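Local coordinates for RNA-binding protein with serine-rich domain 1 (Homo sapiens, PDB 4A8X), which serves as an auxiliary component of the splicing-dependent exon junction complex, its RNA recognition motif being required for formation of the ASAP complex, at residues Gly10-Asn15 and Gln75-Thr80; Lys32-Pro37 and Ala50-Glu55. All coordinates share one frame; numbering follows the deposited sequence.

Contact 1. Residues Gly10-Asn15 and Gln75-Thr80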
loop_
_atom_site.group_PDB
_atom_site.type_symbol
_atom_site.label_atom_id
_atom_site.label_comp_id
_atom_site.label_asym_id
_atom_site.label_seq_id
_atom_site.Cartn_x
_atom_site.Cartn_y
_atom_site.Cartn_z
ATOM N N GLY A 10 7.265 7.258 9.979
ATOM C CA GLY A 10 8.116 6.630 8.978
ATOM C C GLY A 10 7.499 5.367 8.385
ATOM O O GLY A 10 6.560 4.793 8.948
ATOM N N ARG A 11 8.044 4.948 7.247
ATOM C CA ARG A 11 7.628 3.721 6.552
ATOM C C ARG A 11 6.205 3.805 5.975
ATOM O O ARG A 11 5.461 2.837 5.970
ATOM C CB ARG A 11 7.758 2.512 7.491
ATOM C CG ARG A 11 9.200 2.153 7.919
ATOM C CD ARG A 11 10.037 1.540 6.757
ATOM N NE ARG A 11 9.492 0.267 6.242
ATOM C CZ ARG A 11 9.672 -0.203 4.999
ATOM N NH1 ARG A 11 10.390 0.478 4.107
ATOM N NH2 ARG A 11 9.112 -1.357 4.635
ATOM N N LEU A 12 5.833 4.970 5.489
ATOM C CA LEU A 12 4.538 5.149 4.870
ATOM C C LEU A 12 4.609 4.553 3.476
ATOM O O LEU A 12 5.556 4.867 2.728
ATOM C CB LEU A 12 4.197 6.645 4.787
ATOM C CG LEU A 12 3.987 7.379 6.125
ATOM C CD1 LEU A 12 3.617 8.878 5.942
ATOM C CD2 LEU A 12 2.882 6.688 6.954
ATOM N N THR A 13 3.644 3.712 3.101
ATOM C CA THR A 13 3.607 3.228 1.732
ATOM C C THR A 13 3.349 4.338 0.715
ATOM O O THR A 13 2.894 5.440 1.069
ATOM C CB THR A 13 2.595 2.104 1.503
ATOM O OG1 THR A 13 1.310 2.660 1.349
ATOM C CG2 THR A 13 2.621 1.080 2.633
ATOM N N ARG A 14 3.638 4.031 -0.561
ATOM C CA ARG A 14 3.368 4.944 -1.660
ATOM C C ARG A 14 1.869 5.213 -1.903
ATOM O O ARG A 14 1.509 6.099 -2.663
ATOM C CB ARG A 14 4.066 4.391 -2.916
ATOM C CG ARG A 14 3.940 5.185 -4.199
ATOM C CD ARG A 14 5.129 4.801 -5.107
ATOM N NE ARG A 14 6.381 5.321 -4.555
ATOM C CZ ARG A 14 7.593 4.921 -4.921
ATOM N NH1 ARG A 14 7.753 3.968 -5.842
ATOM N NH2 ARG A 14 8.655 5.476 -4.363
ATOM N N ASN A 15 0.972 4.432 -1.292
ATOM C CA ASN A 15 -0.456 4.739 -1.372
ATOM C C ASN A 15 -0.889 5.844 -0.366
ATOM O O ASN A 15 -1.976 6.411 -0.498
ATOM C CB ASN A 15 -1.324 3.496 -1.033
ATOM C CG ASN A 15 -1.318 2.446 -2.100
ATOM O OD1 ASN A 15 -1.306 2.738 -3.303
ATOM N ND2 ASN A 15 -1.341 1.192 -1.674
ATOM N N GLN A 75 1.351 -1.999 6.220
ATOM C CA GLN A 75 2.758 -1.910 6.543
ATOM C C GLN A 75 2.955 -1.336 7.954
ATOM O O GLN A 75 2.301 -0.368 8.355
ATOM C CB GLN A 75 3.479 -1.023 5.502
ATOM C CG GLN A 75 4.988 -0.995 5.654
ATOM C CD GLN A 75 5.658 -0.634 4.353
ATOM O OE1 GLN A 75 5.783 -1.477 3.448
ATOM N NE2 GLN A 75 6.040 0.645 4.218
ATOM N N GLU A 76 3.857 -1.944 8.711
ATOM C CA GLU A 76 4.220 -1.425 10.022
ATOM C C GLU A 76 4.985 -0.082 9.922
ATOM O O GLU A 76 5.882 0.082 9.088
ATOM C CB GLU A 76 4.995 -2.466 10.802
ATOM C CG GLU A 76 5.376 -2.025 12.210
ATOM C CD GLU A 76 5.993 -3.137 13.070
ATOM O OE1 GLU A 76 5.615 -4.331 12.913
ATOM O OE2 GLU A 76 6.850 -2.788 13.914
ATOM N N ILE A 77 4.584 0.902 10.737
ATOM C CA ILE A 77 5.173 2.259 10.657
ATOM C C ILE A 77 5.962 2.557 11.938
ATOM O O ILE A 77 5.843 1.844 12.929
ATOM C CB ILE A 77 4.102 3.386 10.509
ATOM C CG1 ILE A 77 3.186 3.398 11.733
ATOM C CG2 ILE A 77 3.259 3.230 9.211
ATOM C CD1 ILE A 77 2.558 4.754 11.985
ATOM N N THR A 78 6.800 3.571 11.881
ATOM C CA THR A 78 7.542 4.059 13.055
ATOM C C THR A 78 6.951 5.426 13.451
ATOM O O THR A 78 6.456 6.154 12.599
ATOM C CB THR A 78 9.034 4.244 12.755
ATOM O OG1 THR A 78 9.221 5.193 11.682
ATOM C CG2 THR A 78 9.681 2.900 12.379
ATOM N N ALA A 79 6.976 5.741 14.735
ATOM C CA ALA A 79 6.528 7.047 15.218
ATOM C C ALA A 79 7.497 7.498 16.302
ATOM O O ALA A 79 7.758 6.760 17.259
ATOM C CB ALA A 79 5.101 6.977 15.743
ATOM N N THR A 80 8.096 8.671 16.126
ATOM C CA THR A 80 9.122 9.097 17.071
ATOM C C THR A 80 9.059 10.599 17.320
ATOM O O THR A 80 8.793 11.391 16.414
ATOM C CB THR A 80 10.554 8.730 16.581
ATOM O OG1 THR A 80 11.007 9.742 15.703
ATOM C CG2 THR A 80 10.572 7.427 15.821
HETATM O O HOH W 1 7.927 -1.268 8.181
#
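Gly10 and Thr78 form an antiparallel hydrogen-bonded pair between backbones whose directions (CA 10 to 13 against CA 75 to 78) differ by 165°. Gly10 N donates to Thr78 O at 3.0 Å, and Thr78 N returns a bond to Gly10 O at 3.2 Å. Beyond this pair the backbones diverge, and side chains span the gap. Gln75 does most of this: NE2 donates to Arg11 O at 2.9 Å, nearly straight at 162°, with the acceptor in the amide plane but the donor above the Arg11 carbonyl plane. The same amide stacks on the Arg11 guanidinium, the planes 15° apart and NE2 offset toward the rim of one face. The arginine chain bends at chi2 and chi3, and NE gives its hydrogen to a water that donates to Glu76 O. Gln75 CB also meets Thr13 CG2 at 3.7 Å. An alanine in place of this glutamine would probably leave Arg11 O without this donor and the guanidinium without its stacked amide, freer to turn. Thr13 OG1 accepts from Asn15 N in an ST turn and is hydrogen-bonded to Asp73 OD2. On the buried side, Leu12 CD2 reaches Ile77 CG2 at 4.1 Å; Leu12 continues onto Ile21 of helix 18-26, while Ile77 rests on Phe25 and on Met67 of helix 57-67, so that the loop after strand 6-10 packs on strand 75-82 beneath both helices.

Contact 2. Residues Lys32-Pro37 and Ala50-Glu55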
loop_
_atom_site.group_PDB
_atom_site.type_symbol
_atom_site.label_atom_id
_atom_site.label_comp_id
_atom_site.label_asym_id
_atom_site.label_seq_id
_atom_site.Cartn_x
_atom_site.Cartn_y
_atom_site.Cartn_z
ATOM N N LYS A 32 -1.838 20.660 14.485
ATOM C CA LYS A 32 -1.574 22.066 14.198
ATOM C C LYS A 32 -0.781 22.262 12.911
ATOM O O LYS A 32 -0.841 23.332 12.307
ATOM C CB LYS A 32 -0.809 22.665 15.372
ATOM C CG LYS A 32 -0.220 24.022 15.091
ATOM C CD LYS A 32 0.514 24.581 16.315
ATOM C CE LYS A 32 0.684 26.092 16.205
ATOM N NZ LYS A 32 0.878 26.729 17.543
ATOM N N MET A 33 -0.016 21.250 12.497
ATOM C CA MET A 33 0.751 21.330 11.250
ATOM C C MET A 33 1.128 19.934 10.761
ATOM O O MET A 33 1.367 19.043 11.584
ATOM C CB MET A 33 2.020 22.157 11.463
ATOM C CG MET A 33 2.701 22.576 10.177
ATOM S SD MET A 33 2.158 24.213 9.566
ATOM C CE MET A 33 2.328 25.269 11.012
ATOM N N ILE A 34 1.131 19.740 9.434
ATOM C CA ILE A 34 1.654 18.525 8.819
ATOM C C ILE A 34 2.658 18.860 7.716
ATOM O O ILE A 34 2.488 19.832 6.960
ATOM C CB ILE A 34 0.550 17.655 8.195
ATOM C CG1 ILE A 34 -0.532 17.328 9.230
ATOM C CG2 ILE A 34 1.146 16.358 7.669
ATOM C CD1 ILE A 34 -1.475 16.236 8.789
ATOM N N ASP A 35 3.722 18.069 7.631
ATOM C CA ASP A 35 4.697 18.229 6.552
ATOM C C ASP A 35 5.014 16.855 5.958
ATOM O O ASP A 35 5.597 15.999 6.637
ATOM C CB ASP A 35 5.962 18.877 7.093
ATOM C CG ASP A 35 7.050 19.046 6.022
ATOM O OD1 ASP A 35 6.736 18.994 4.807
ATOM O OD2 ASP A 35 8.223 19.240 6.406
ATOM N N MET A 36 4.595 16.644 4.712
ATOM C CA MET A 36 4.781 15.392 4.014
ATOM C C MET A 36 5.494 15.664 2.655
ATOM O O MET A 36 4.861 15.858 1.623
ATOM C CB MET A 36 3.417 14.731 3.824
ATOM C CG MET A 36 3.434 13.318 3.296
ATOM S SD MET A 36 1.922 12.441 3.851
ATOM C CE MET A 36 2.112 10.907 2.969
ATOM N N PRO A 37 6.829 15.669 2.671
ATOM C CA PRO A 37 7.584 16.079 1.483
ATOM C C PRO A 37 7.378 15.096 0.329
ATOM O O PRO A 37 7.156 13.898 0.547
ATOM C CB PRO A 37 9.034 16.068 1.963
ATOM C CG PRO A 37 8.953 16.154 3.471
ATOM C CD PRO A 37 7.708 15.414 3.823
ATOM N N ALA A 50 6.219 11.524 7.174
ATOM C CA ALA A 50 5.534 12.773 7.481
ATOM C C ALA A 50 5.913 13.277 8.876
ATOM O O ALA A 50 6.235 12.485 9.764
ATOM C CB ALA A 50 4.019 12.592 7.407
ATOM N N TYR A 51 5.876 14.596 9.065
ATOM C CA TYR A 51 5.915 15.137 10.422
ATOM C C TYR A 51 4.517 15.617 10.785
ATOM O O TYR A 51 3.812 16.232 9.959
ATOM C CB TYR A 51 6.898 16.287 10.539
ATOM C CG TYR A 51 8.327 15.926 10.281
ATOM C CD1 TYR A 51 9.170 15.580 11.330
ATOM C CD2 TYR A 51 8.847 15.952 9.000
ATOM C CE1 TYR A 51 10.512 15.268 11.103
ATOM C CE2 TYR A 51 10.202 15.655 8.760
ATOM C CZ TYR A 51 11.015 15.309 9.832
ATOM O OH TYR A 51 12.334 14.991 9.642
ATOM N N VAL A 52 4.102 15.307 12.006
ATOM C CA VAL A 52 2.820 15.768 12.524
ATOM C C VAL A 52 3.034 16.508 13.861
ATOM O O VAL A 52 3.647 15.970 14.790
ATOM C CB VAL A 52 1.827 14.588 12.689
ATOM C CG1 VAL A 52 0.525 15.067 13.286
ATOM C CG2 VAL A 52 1.561 13.924 11.307
ATOM N N GLU A 53 2.546 17.739 13.946
ATOM C CA GLU A 53 2.672 18.516 15.181
ATOM C C GLU A 53 1.306 18.683 15.805
ATOM O O GLU A 53 0.381 19.165 15.149
ATOM C CB GLU A 53 3.304 19.884 14.909
ATOM C CG GLU A 53 3.313 20.753 16.139
ATOM C CD GLU A 53 4.111 22.018 15.969
ATOM O OE1 GLU A 53 3.533 23.020 15.499
ATOM O OE2 GLU A 53 5.312 22.011 16.329
ATOM N N PHE A 54 1.192 18.280 17.068
ATOM C CA PHE A 54 -0.059 18.363 17.801
ATOM C C PHE A 54 -0.083 19.642 18.633
ATOM O O PHE A 54 0.932 20.330 18.773
ATOM C CB PHE A 54 -0.239 17.160 18.708
ATOM C CG PHE A 54 -0.452 15.872 17.971
ATOM C CD1 PHE A 54 -1.740 15.505 17.544
ATOM C CD2 PHE A 54 0.621 15.026 17.694
ATOM C CE1 PHE A 54 -1.949 14.315 16.863
ATOM C CE2 PHE A 54 0.432 13.833 16.974
ATOM C CZ PHE A 54 -0.872 13.470 16.561
ATOM N N GLU A 55 -1.252 19.943 19.177
ATOM C CA GLU A 55 -1.447 21.108 20.016
ATOM C C GLU A 55 -0.780 20.972 21.389
ATOM O O GLU A 55 -0.368 21.977 21.995
ATOM C CB GLU A 55 -2.959 21.341 20.169
ATOM C CG GLU A 55 -3.283 22.573 20.932
ATOM C CD GLU A 55 -4.780 22.766 21.164
ATOM O OE1 GLU A 55 -5.573 21.786 21.026
ATOM O OE2 GLU A 55 -5.145 23.920 21.484
#
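Lys32 lays its methylene chain beside Glu53, the two side chains pointing the same way, with CD 3.5 Å from Glu53 OE1. Both have CG anti to the backbone N (chi1 168° and 174°) and run on extended, which starts the chains off in the same sense; Glu53 OE1 then lies beside the lysine's CG and CD. The charged ends do not meet: Lys32 NZ stays 5.0 Å from Glu53 OE1, so any attraction between them is probably a general electrostatic one. Beneath this pair the backbone is irregular. Glu53 O receives Lys32 N at 2.8 Å, nearly along the C=O axis, and also a weak bond from Met33 N; two residues thus face one, the definition of a classic beta bulge. Regular antiparallel pairing follows, with Glu53 N bonded to Met33 O and a reciprocal pair of bonds linking Asp35 and Tyr51. The axes of segments 32-35 and 50-54 come within 4.8 Å at an angle of 176°, antiparallel, as parts of the hairpin of strands 31-39 and 46-54, the second and third strands of the RNA recognition motif's beta-alpha-beta-beta-alpha-beta fold. Between the hydrogen-bonded pairs sits the non-hydrogen-bonded pair Ile34 and Val52, where Ile34 CA lies 3.3 Å from Tyr51 O in a CA-H...O contact. Their side chains share the helix-covered face: Ile34 CG2 approaches Val52 CG2 at 4.4 Å, Ile34 packs on Met22 and Val52 on Ile21, both of helix 18-26. Farther along, Met36 SD meets Ala50 CB at 4.1 Å. Met33, Asp35, Tyr51 and Glu53 occupy the other face. There the Tyr51 ring has Asp35 O at its edge, near the ring plane, and packs edge-to-face with His8 of the adjoining strand 6-10, while Trp86 from the C-terminal loop touches Met33 and Asp35.

How the contacts relate
Both contacts belong to one sheet, contact 2 nested along the chain inside the loop that contact 1 closes, with centres 14 Å apart. Each is partly buried, but the bonding differs. Contact 2 ties a strand outermost within this chain to its neighbour mainly through successive backbone bonds, whereas contact 1 has one such pair at a strand end and then relies on a side-chain amide and a water in the loop. Their apolar sides meet: Leu12 CD1 lies 3.9 Å from Met36 CE, and both residues pack on Ile21 of helix 18-26. Another protein chain of the assembly reaches residues 13-15 and Gln75 in contact 1; none touches contact 2.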